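PDB 6M40: NS3-like protein from Alongshan virus, which is an RNA helicase that probably binds RNA and hydrolyses ATP and other ribonucleoside triphosphates to unwind it. Local coordinates for residues A17-K31 with V136-A150. Numbering follows the deposited sequence.
Sequences AGVVLQLFSHPGAGK and VCKEKSKAACIEMTA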
ATOM      1  N   ALA A  17      25.660   9.548   7.019  1.00 92.26           N
ATOM      2  CA  ALA A  17      26.509   8.367   7.123  1.00 91.27           C
ATOM      3  C   ALA A  17      25.713   7.127   6.726  1.00 87.33           C
ATOM      4  O   ALA A  17      24.610   7.240   6.208  1.00 82.89           O
ATOM      5  CB  ALA A  17      27.049   8.225   8.535  1.00 93.61           C
ATOM      6  N   GLY A  18      26.281   5.946   6.967  1.00 78.97           N
ATOM      7  CA  GLY A  18      25.551   4.703   6.811  1.00 73.37           C
ATOM      8  C   GLY A  18      24.490   4.508   7.874  1.00 79.96           C
ATOM      9  O   GLY A  18      24.696   3.785   8.852  1.00 81.86           O
ATOM     10  N   VAL A  19      23.338   5.147   7.671  1.00 80.78           N
ATOM     11  CA  VAL A  19      22.286   5.226   8.676  1.00 75.75           C
ATOM     12  C   VAL A  19      20.945   5.212   7.957  1.00 70.14           C
ATOM     13  O   VAL A  19      20.833   5.665   6.815  1.00 70.85           O
ATOM     14  CB  VAL A  19      22.449   6.504   9.542  1.00 81.13           C
ATOM     15  CG1 VAL A  19      21.219   6.742  10.421  1.00 78.31           C
ATOM     16  CG2 VAL A  19      23.717   6.421  10.381  1.00 99.25           C
ATOM     17  N   VAL A  20      19.925   4.676   8.624  1.00 67.21           N
ATOM     18  CA  VAL A  20      18.542   4.797   8.173  1.00 66.57           C
ATOM     19  C   VAL A  20      17.854   5.837   9.042  1.00 69.21           C
ATOM     20  O   VAL A  20      17.943   5.784  10.275  1.00 69.31           O
ATOM     21  CB  VAL A  20      17.792   3.457   8.241  1.00 71.02           C
ATOM     22  CG1 VAL A  20      16.406   3.608   7.630  1.00 68.07           C
ATOM     23  CG2 VAL A  20      18.574   2.354   7.530  1.00 71.02           C
ATOM     24  N   LEU A  21      17.166   6.782   8.407  1.00 72.60           N
ATOM     25  CA  LEU A  21      16.618   7.942   9.098  1.00 70.23           C
ATOM     26  C   LEU A  21      15.141   8.075   8.757  1.00 69.69           C
ATOM     27  O   LEU A  21      14.791   8.473   7.644  1.00 68.49           O
ATOM     28  CB  LEU A  21      17.390   9.208   8.725  1.00 66.04           C
ATOM     29  CG  LEU A  21      17.271  10.443   9.622  1.00 75.12           C
ATOM     30  CD1 LEU A  21      16.511  11.536   8.875  1.00 83.47           C
ATOM     31  CD2 LEU A  21      16.615  10.140  10.950  1.00 78.82           C
ATOM     32  N   GLN A  22      14.280   7.748   9.719  1.00 77.19           N
ATOM     33  CA  GLN A  22      12.848   7.958   9.554  1.00 82.17           C
ATOM     34  C   GLN A  22      12.503   9.436   9.686  1.00 75.00           C
ATOM     35  O   GLN A  22      13.116  10.170  10.464  1.00 76.51           O
ATOM     36  CB  GLN A  22      12.060   7.179  10.604  1.00 87.53           C
ATOM     37  CG  GLN A  22      12.209   5.680  10.555  1.00 91.62           C
ATOM     38  CD  GLN A  22      11.182   4.992  11.432  1.00 97.23           C
ATOM     39  OE1 GLN A  22      10.180   4.478  10.942  1.00 95.38           O
ATOM     40  NE2 GLN A  22      11.424   4.986  12.736  1.00104.98           N
ATOM     41  N   LEU A  23      11.485   9.856   8.939  1.00 72.23           N
ATOM     42  CA  LEU A  23      10.940  11.205   9.049  1.00 72.17           C
ATOM     43  C   LEU A  23       9.426  11.104   8.987  1.00 72.52           C
ATOM     44  O   LEU A  23       8.869  10.826   7.921  1.00 68.79           O
ATOM     45  CB  LEU A  23      11.469  12.111   7.943  1.00 72.50           C
ATOM     46  CG  LEU A  23      12.961  12.435   7.973  1.00 77.50           C
ATOM     47  CD1 LEU A  23      13.211  13.510   6.940  1.00 78.58           C
ATOM     48  CD2 LEU A  23      13.419  12.883   9.346  1.00 79.52           C
ATOM     49  N   PHE A  24       8.765  11.345  10.116  1.00 77.20           N
ATOM     50  CA  PHE A  24       7.309  11.273  10.177  1.00 77.90           C
ATOM     51  C   PHE A  24       6.737  12.494   9.464  1.00 78.31           C
ATOM     52  O   PHE A  24       6.694  13.594  10.018  1.00 81.59           O
ATOM     53  CB  PHE A  24       6.853  11.165  11.627  1.00 75.45           C
ATOM     54  CG  PHE A  24       7.197   9.841  12.267  1.00 79.68           C
ATOM     55  CD1 PHE A  24       8.508   9.529  12.587  1.00 84.77           C
ATOM     56  CD2 PHE A  24       6.210   8.911  12.552  1.00 82.43           C
ATOM     57  CE1 PHE A  24       8.830   8.311  13.175  1.00 89.09           C
ATOM     58  CE2 PHE A  24       6.529   7.695  13.142  1.00 86.08           C
ATOM     59  CZ  PHE A  24       7.836   7.396  13.449  1.00 83.98           C
ATOM     60  N   SER A  25       6.330  12.301   8.210  1.00 77.46           N
ATOM     61  CA  SER A  25       5.732  13.344   7.391  1.00 80.13           C
ATOM     62  C   SER A  25       4.231  13.119   7.332  1.00 83.91           C
ATOM     63  O   SER A  25       3.786  12.007   7.040  1.00 80.28           O
ATOM     64  CB  SER A  25       6.314  13.325   5.982  1.00 83.87           C
ATOM     65  OG  SER A  25       5.775  12.259   5.234  1.00 83.76           O
ATOM     66  N   HIS A  26       3.452  14.162   7.609  1.00 91.87           N
ATOM     67  CA  HIS A  26       2.007  14.000   7.650  1.00 92.02           C
ATOM     68  C   HIS A  26       1.479  13.790   6.232  1.00 90.10           C
ATOM     69  O   HIS A  26       2.146  14.125   5.251  1.00 87.54           O
ATOM     70  CB  HIS A  26       1.346  15.186   8.369  1.00 95.38           C
ATOM     71  CG  HIS A  26       1.138  16.412   7.534  1.00 96.00           C
ATOM     72  ND1 HIS A  26       1.715  17.623   7.846  1.00 96.97           N
ATOM     73  CD2 HIS A  26       0.382  16.628   6.431  1.00 94.19           C
ATOM     74  CE1 HIS A  26       1.346  18.526   6.956  1.00 98.91           C
ATOM     75  NE2 HIS A  26       0.539  17.947   6.083  1.00 94.36           N
ATOM     76  N   PRO A  27       0.294  13.201   6.101  1.00 93.63           N
ATOM     77  CA  PRO A  27      -0.166  12.760   4.775  1.00 97.29           C
ATOM     78  C   PRO A  27      -0.372  13.940   3.840  1.00 92.14           C
ATOM     79  O   PRO A  27      -1.033  14.918   4.192  1.00 95.62           O
ATOM     80  CB  PRO A  27      -1.490  12.043   5.068  1.00 92.56           C
ATOM     81  CG  PRO A  27      -1.586  11.910   6.564  1.00 92.35           C
ATOM     82  CD  PRO A  27      -0.689  12.934   7.165  1.00 91.48           C
ATOM     83  N   GLY A  28       0.198  13.837   2.643  1.00 94.55           N
ATOM     84  CA  GLY A  28       0.081  14.900   1.670  1.00 96.40           C
ATOM     85  C   GLY A  28       0.538  16.219   2.247  1.00 96.71           C
ATOM     86  O   GLY A  28      -0.210  17.202   2.247  1.00 97.04           O
ATOM     87  N   ALA A  29       1.756  16.246   2.768  1.00 96.62           N
ATOM     88  CA  ALA A  29       2.331  17.476   3.266  1.00 96.58           C
ATOM     89  C   ALA A  29       3.110  18.147   2.148  1.00 97.22           C
ATOM     90  O   ALA A  29       3.257  17.606   1.048  1.00 91.83           O
ATOM     91  CB  ALA A  29       3.233  17.194   4.461  1.00 96.53           C
ATOM     92  N   GLY A  30       3.639  19.327   2.435  1.00104.29           N
ATOM     93  CA  GLY A  30       4.666  19.898   1.595  1.00 94.73           C
ATOM     94  C   GLY A  30       5.920  19.042   1.668  1.00 96.74           C
ATOM     95  O   GLY A  30       6.997  19.523   2.024  1.00 91.91           O
ATOM     96  N   LYS A  31       5.777  17.755   1.358  1.00 98.20           N
ATOM     97  CA  LYS A  31       6.926  16.888   1.128  1.00 94.66           C
ATOM     98  C   LYS A  31       7.613  17.287  -0.164  1.00 96.20           C
ATOM     99  O   LYS A  31       8.837  17.371  -0.210  1.00 97.13           O
ATOM    100  CB  LYS A  31       6.470  15.427   1.091  1.00 92.04           C
ATOM    101  CG  LYS A  31       6.295  14.777   2.462  1.00 98.51           C
ATOM    102  CD  LYS A  31       4.998  13.959   2.579  1.00 95.94           C
ATOM    103  CE  LYS A  31       4.768  13.030   1.396  1.00 90.77           C
ATOM    104  NZ  LYS A  31       4.332  11.676   1.827  1.00 85.97           N
ATOM    105  N   VAL A 136      22.338  -0.483   3.459  1.00 68.59           N
ATOM    106  CA  VAL A 136      22.703   0.865   3.864  1.00 67.26           C
ATOM    107  C   VAL A 136      23.477   0.862   5.177  1.00 69.65           C
ATOM    108  O   VAL A 136      24.429   1.625   5.335  1.00 72.31           O
ATOM    109  CB  VAL A 136      21.440   1.748   3.951  1.00 68.24           C
ATOM    110  CG1 VAL A 136      21.767   3.098   4.546  1.00 73.83           C
ATOM    111  CG2 VAL A 136      20.821   1.921   2.564  1.00 64.83           C
ATOM    112  N   CYS A 137      23.095   0.010   6.126  1.00 69.39           N
ATOM    113  CA  CYS A 137      23.876  -0.161   7.345  1.00 72.23           C
ATOM    114  C   CYS A 137      25.026  -1.140   7.168  1.00 75.96           C
ATOM    115  O   CYS A 137      25.761  -1.405   8.127  1.00 80.73           O
ATOM    116  CB  CYS A 137      22.972  -0.628   8.483  1.00 72.01           C
ATOM    117  SG  CYS A 137      21.470   0.332   8.646  1.00 70.41           S
ATOM    118  N   LYS A 138      25.188  -1.677   5.963  1.00 77.94           N
ATOM    119  CA  LYS A 138      26.251  -2.610   5.617  1.00 78.18           C
ATOM    120  C   LYS A 138      27.619  -2.140   6.091  1.00 82.77           C
ATOM    121  O   LYS A 138      27.846  -0.946   6.298  1.00 79.29           O
ATOM    122  CB  LYS A 138      26.230  -2.787   4.101  1.00 74.24           C
ATOM    123  CG  LYS A 138      27.137  -3.828   3.523  1.00 76.49           C
ATOM    124  CD  LYS A 138      27.349  -3.550   2.044  1.00 75.61           C
ATOM    125  CE  LYS A 138      26.030  -3.328   1.297  1.00 71.81           C
ATOM    126  NZ  LYS A 138      26.247  -3.156  -0.165  1.00 73.88           N
ATOM    127  N   GLU A 139      28.534  -3.085   6.280  1.00 92.63           N
ATOM    128  CA  GLU A 139      29.908  -2.740   6.613  1.00 94.59           C
ATOM    129  C   GLU A 139      30.586  -2.086   5.414  1.00 97.42           C
ATOM    130  O   GLU A 139      30.483  -2.566   4.278  1.00 97.19           O
ATOM    131  CB  GLU A 139      30.686  -3.979   7.049  1.00101.81           C
ATOM    132  CG  GLU A 139      29.991  -4.801   8.128  1.00116.10           C
ATOM    133  CD  GLU A 139      29.165  -5.941   7.561  1.00114.27           C
ATOM    134  OE1 GLU A 139      29.696  -6.710   6.735  1.00110.52           O
ATOM    135  OE2 GLU A 139      27.987  -6.073   7.943  1.00109.27           O
ATOM    136  N   LYS A 140      31.291  -0.990   5.680  1.00 94.49           N
ATOM    137  CA  LYS A 140      31.943  -0.161   4.673  1.00 87.58           C
ATOM    138  C   LYS A 140      30.942   0.603   3.814  1.00 87.47           C
ATOM    139  O   LYS A 140      31.271   1.020   2.698  1.00 88.69           O
ATOM    140  CB  LYS A 140      32.864  -0.967   3.742  1.00101.24           C
ATOM    141  CG  LYS A 140      33.471  -2.254   4.289  1.00106.13           C
ATOM    142  CD  LYS A 140      33.237  -3.374   3.270  1.00114.36           C
ATOM    143  CE  LYS A 140      34.052  -4.631   3.527  1.00110.39           C
ATOM    144  NZ  LYS A 140      33.703  -5.704   2.541  1.00104.50           N
ATOM    145  N   SER A 141      29.717   0.780   4.294  1.00 88.06           N
ATOM    146  CA  SER A 141      28.715   1.488   3.512  1.00 82.56           C
ATOM    147  C   SER A 141      29.043   2.971   3.414  1.00 79.79           C
ATOM    148  O   SER A 141      29.552   3.577   4.362  1.00 80.86           O
ATOM    149  CB  SER A 141      27.328   1.342   4.126  1.00 75.29           C
ATOM    150  OG  SER A 141      26.497   2.385   3.647  1.00 72.37           O
ATOM    151  N   LYS A 142      28.724   3.557   2.270  1.00 78.73           N
ATOM    152  CA  LYS A 142      28.831   4.995   2.047  1.00 78.70           C
ATOM    153  C   LYS A 142      27.550   5.514   1.408  1.00 77.61           C
ATOM    154  O   LYS A 142      27.550   6.196   0.380  1.00 81.98           O
ATOM    155  CB  LYS A 142      30.063   5.311   1.205  1.00 84.18           C
ATOM    156  CG  LYS A 142      31.344   5.307   2.030  1.00 90.91           C
ATOM    157  CD  LYS A 142      32.577   5.041   1.190  1.00 94.76           C
ATOM    158  CE  LYS A 142      33.617   4.256   1.977  1.00104.43           C
ATOM    159  NZ  LYS A 142      34.466   3.426   1.080  1.00111.60           N
ATOM    160  N   ALA A 143      26.427   5.180   2.038  1.00 72.99           N
ATOM    161  CA  ALA A 143      25.111   5.594   1.576  1.00 72.83           C
ATOM    162  C   ALA A 143      24.161   5.560   2.766  1.00 73.64           C
ATOM    163  O   ALA A 143      24.437   4.920   3.782  1.00 72.22           O
ATOM    164  CB  ALA A 143      24.607   4.694   0.445  1.00 70.18           C
ATOM    165  N   ALA A 144      23.041   6.260   2.628  1.00 66.28           N
ATOM    166  CA  ALA A 144      22.023   6.328   3.664  1.00 67.47           C
ATOM    167  C   ALA A 144      20.652   6.089   3.044  1.00 64.96           C
ATOM    168  O   ALA A 144      20.490   6.096   1.817  1.00 63.76           O
ATOM    169  CB  ALA A 144      22.048   7.687   4.381  1.00 79.10           C
ATOM    170  N   CYS A 145      19.657   5.872   3.911  1.00 62.48           N
ATOM    171  CA  CYS A 145      18.258   5.773   3.515  1.00 59.89           C
ATOM    172  C   CYS A 145      17.457   6.836   4.255  1.00 63.51           C
ATOM    173  O   CYS A 145      17.792   7.219   5.377  1.00 61.26           O
ATOM    174  CB  CYS A 145      17.688   4.373   3.810  1.00 57.65           C
ATOM    175  SG  CYS A 145      15.916   4.152   3.489  1.00 48.54           S
ATOM    176  N   ILE A 146      16.387   7.304   3.622  1.00 61.52           N
ATOM    177  CA  ILE A 146      15.441   8.207   4.253  1.00 63.49           C
ATOM    178  C   ILE A 146      14.057   7.587   4.112  1.00 62.20           C
ATOM    179  O   ILE A 146      13.504   7.530   3.005  1.00 60.30           O
ATOM    180  CB  ILE A 146      15.483   9.614   3.648  1.00 67.54           C
ATOM    181  CG1 ILE A 146      16.837  10.263   3.950  1.00 66.75           C
ATOM    182  CG2 ILE A 146      14.353  10.470   4.211  1.00 68.82           C
ATOM    183  CD1 ILE A 146      17.002  11.642   3.385  1.00 76.80           C
ATOM    184  N   GLU A 147      13.502   7.131   5.227  1.00 65.07           N
ATOM    185  CA  GLU A 147      12.137   6.640   5.287  1.00 67.99           C
ATOM    186  C   GLU A 147      11.196   7.766   5.691  1.00 69.69           C
ATOM    187  O   GLU A 147      11.507   8.559   6.584  1.00 70.93           O
ATOM    188  CB  GLU A 147      12.013   5.510   6.308  1.00 75.24           C
ATOM    189  CG  GLU A 147      12.251   4.125   5.791  1.00 76.05           C
ATOM    190  CD  GLU A 147      11.898   3.086   6.825  1.00 81.85           C
ATOM    191  OE1 GLU A 147      11.020   3.358   7.670  1.00 89.00           O
ATOM    192  OE2 GLU A 147      12.507   2.005   6.804  1.00 90.55           O
HETATM  193  N   MSE A 148      10.035   7.815   5.051  1.00 67.28           N
HETATM  194  CA  MSE A 148       9.024   8.797   5.414  1.00 70.72           C
HETATM  195  C   MSE A 148       7.638   8.176   5.329  1.00 71.73           C
HETATM  196  O   MSE A 148       7.250   7.606   4.319  1.00 67.85           O
HETATM  197  CB  MSE A 148       9.113  10.053   4.536  1.00 67.26           C
HETATM  198  CG  MSE A 148       9.621   9.814   3.119  1.00 70.20           C
HETATM  199 SE   MSE A 148       9.804  11.514   2.156  1.00100.38          SE
HETATM  200  CE  MSE A 148       7.905  11.849   1.789  1.00 86.03           C
ATOM    201  N   THR A 149       6.904   8.293   6.433  1.00 72.29           N
ATOM    202  CA  THR A 149       5.617   7.636   6.595  1.00 71.50           C
ATOM    203  C   THR A 149       4.705   8.505   7.448  1.00 72.23           C
ATOM    204  O   THR A 149       5.149   9.429   8.132  1.00 74.33           O
ATOM    205  CB  THR A 149       5.751   6.274   7.284  1.00 74.10           C
ATOM    206  OG1 THR A 149       6.477   6.457   8.506  1.00 71.70           O
ATOM    207  CG2 THR A 149       6.449   5.284   6.404  1.00 79.86           C
ATOM    208  N   ALA A 150       3.420   8.154   7.443  1.00 71.91           N
ATOM    209  CA  ALA A 150       2.436   8.743   8.342  1.00 77.82           C
ATOM    210  C   ALA A 150       2.143   7.845   9.542  1.00 78.98           C
ATOM    211  O   ALA A 150       1.016   7.830  10.046  1.00 80.82           O
ATOM    212  CB  ALA A 150       1.147   9.050   7.581  1.00 82.15           C
TER
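Val19 and Cys145 begin a parallel ladder in which strand 20-24 runs beside strand 145-149, their axes 24° apart. Cys145 N donates to Val19 O at 3.1 Å; Leu21 N then bonds Cys145 O, Glu147 N bonds Leu21 O and Leu23 N bonds Glu147 O, and a weak bond from Ser25 N to Thr149 O closes the series. Val20 divides its branches: CG1, anti to the backbone N (chi1 -174°), lies beside Cys145 CB at 4.1 Å, while CG2 rests on Cys137 SG at 3.7 Å. On the same face Gln22 and Glu147 extend side by side, amide and carboxylate planes 88° apart, but their polar ends are held by other partners, Gln22 NE2 by Glu159 and Glu147 OE2 by His133. On the opposite face Leu23 CD1 touches Ile146 CG2. Beyond the strand, residues 26-31 carry the HPGAGK signature of the P-loop (Walker A, motif I), which in such helicases holds the nucleotide phosphates and probably does so here; the Lys31 aliphatic chain crosses the methyl end of selenomethionine Met148, and NZ reaches Asp116, the first residue of the DExH (Walker B) motif, in a salt bridge. Strand 20-24 is outermost in the six-stranded parallel sheet, and strand 145-149 lies between it and strand 111-116. Helix 31-42 packs on the Leu23, Ile146 and Met148 face, and helix 123-136 on that of Val20, Cys145 and Glu147.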